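Local structure of PTS system glucose-specific EIIA component (Mycoplasma capricolum, 2GPR) at residues Glu23-Val28 with Val119-Ser124. The protein relays phosphoryl groups from phospho-HPr to the EIIB domain in the phosphoenolpyruvate-dependent uptake and phosphorylation of glucose. Residues are numbered along the deposited sequence; the frame is centred on the assembly and turned at random.
Sequences EVEDEV and VPSIKS
Glu25 and Ser121 are the nearest CA pair across the two segments, 7.6 Å apart, where an inverse gamma turn centred on Glu25 faces the loop 119-124; side chains bridge the gap. The carboxylate of Glu25 reaches both Ser121 and Lys123, one oxygen to each. Ser121 OG donates to Glu25 OE2 over 3.1 Å. The hydroxyl comes from above the carboxylate plane, 68° out of it. A bend at chi2 of Glu25 turns the carboxylate so that one oxygen faces Ser121 and the other Lys123. That other oxygen, Glu25 OE1, forms a salt bridge with Lys123 NZ at 3.4 Å whose hydrogen bond is weak, the two side chains crossing at about a right angle. A water reinforces this long pair, donating to Glu25 OE1 and accepting from Lys123 NZ. The same ammonium binds the backbone as well: Lys123 NZ donates to Glu23 O at 3.1 Å, almost straight out from the carbonyl (174°). The contact belongs to the antiparallel beta-sandwich of the glucose-type IIA domain, tying the turn before helix 27-30 to the connection from helix 112-118 into strand 124-130. The Lys123 side chain lies about 9 Å from that of His78, probably the histidine that takes up the phosphoryl group, not phosphorylated here, and probably a zinc ligand shared with glycerol kinase. Asp26 is the N-cap of helix 27-30, its OD1 bonded to Phe29 N. Within the loop, Ser121 OG also accepts from Lys123 N at 3.1 Å, an ST turn; with OG anti to the backbone N of Ser121 (chi1 -179°), the hydroxyl serves this turn and the carboxylate together. Leu81 touches the side chains of both Glu25 and Ser121.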
# COMPACT_ATOMS: atom_id res chain seq x y z
N GLU A 23 -7.66 6.60 11.10
CA GLU A 23 -7.51 7.96 10.65
C GLU A 23 -7.90 8.13 9.19
O GLU A 23 -7.62 9.18 8.59
CB GLU A 23 -6.11 8.48 10.90
CG GLU A 23 -5.82 8.69 12.39
CD GLU A 23 -4.37 8.45 12.76
OE1 GLU A 23 -3.55 9.32 12.20
OE2 GLU A 23 -3.98 7.52 13.48
N VAL A 24 -8.53 7.10 8.62
CA VAL A 24 -8.98 7.08 7.23
C VAL A 24 -10.48 7.29 7.13
O VAL A 24 -11.25 6.62 7.80
CB VAL A 24 -8.61 5.78 6.58
CG1 VAL A 24 -9.13 5.75 5.14
CG2 VAL A 24 -7.11 5.57 6.65
N GLU A 25 -10.87 8.26 6.31
CA GLU A 25 -12.26 8.67 6.16
C GLU A 25 -13.03 7.85 5.14
O GLU A 25 -13.45 8.37 4.12
CB GLU A 25 -12.32 10.15 5.78
CG GLU A 25 -11.34 10.44 4.65
CD GLU A 25 -9.96 10.64 5.19
OE1 GLU A 25 -9.93 11.54 6.14
OE2 GLU A 25 -8.99 9.96 4.87
N ASP A 26 -13.20 6.59 5.43
CA ASP A 26 -13.88 5.67 4.56
C ASP A 26 -14.19 4.37 5.29
O ASP A 26 -13.28 3.59 5.59
CB ASP A 26 -13.03 5.38 3.34
CG ASP A 26 -13.58 4.27 2.51
OD1 ASP A 26 -13.66 3.13 2.87
OD2 ASP A 26 -13.78 4.63 1.29
N GLU A 27 -15.48 4.13 5.45
CA GLU A 27 -16.06 2.98 6.10
C GLU A 27 -15.30 1.70 5.84
O GLU A 27 -14.88 0.99 6.76
CB GLU A 27 -17.53 2.86 5.60
CG GLU A 27 -17.86 1.50 4.94
CD GLU A 27 -18.52 1.57 3.57
OE1 GLU A 27 -18.84 2.62 3.03
OE2 GLU A 27 -18.76 0.37 3.06
N VAL A 28 -15.10 1.40 4.56
CA VAL A 28 -14.44 0.19 4.18
C VAL A 28 -13.05 0.02 4.82
O VAL A 28 -12.67 -1.07 5.26
CB VAL A 28 -14.37 0.04 2.69
CG1 VAL A 28 -13.28 -0.94 2.33
CG2 VAL A 28 -15.70 -0.37 2.09
N VAL A 119 -10.47 14.06 -5.21
CA VAL A 119 -10.97 13.04 -4.29
C VAL A 119 -11.05 13.47 -2.85
O VAL A 119 -10.48 14.47 -2.41
CB VAL A 119 -10.13 11.79 -4.40
CG1 VAL A 119 -10.28 11.22 -5.81
CG2 VAL A 119 -8.67 12.14 -4.09
N PRO A 120 -11.75 12.64 -2.10
CA PRO A 120 -11.94 12.88 -0.70
C PRO A 120 -10.65 12.87 0.09
O PRO A 120 -10.50 13.64 1.03
CB PRO A 120 -12.91 11.80 -0.18
CG PRO A 120 -13.43 11.04 -1.38
CD PRO A 120 -12.65 11.54 -2.59
N SER A 121 -9.72 12.00 -0.28
CA SER A 121 -8.47 11.94 0.47
C SER A 121 -7.35 11.24 -0.28
O SER A 121 -7.61 10.27 -0.98
CB SER A 121 -8.68 11.25 1.80
OG SER A 121 -7.47 11.22 2.51
N ILE A 122 -6.09 11.73 -0.13
CA ILE A 122 -4.93 11.05 -0.73
C ILE A 122 -4.24 10.12 0.27
O ILE A 122 -3.25 9.46 -0.04
CB ILE A 122 -3.93 11.90 -1.50
CG1 ILE A 122 -3.28 12.94 -0.61
CG2 ILE A 122 -4.52 12.52 -2.74
CD1 ILE A 122 -1.78 13.00 -0.83
N LYS A 123 -4.74 10.10 1.49
CA LYS A 123 -4.21 9.20 2.46
C LYS A 123 -4.40 7.82 1.87
O LYS A 123 -5.49 7.52 1.44
CB LYS A 123 -5.02 9.36 3.72
CG LYS A 123 -4.58 10.53 4.59
CD LYS A 123 -5.41 10.55 5.87
CE LYS A 123 -5.78 11.93 6.35
NZ LYS A 123 -6.82 11.91 7.40
N SER A 124 -3.30 7.07 1.72
CA SER A 124 -3.28 5.78 1.04
C SER A 124 -3.21 4.57 1.94
O SER A 124 -2.23 4.38 2.62
CB SER A 124 -2.17 5.75 0.02
OG SER A 124 -2.34 6.81 -0.93
O HOH W 1 -9.18 13.31 8.61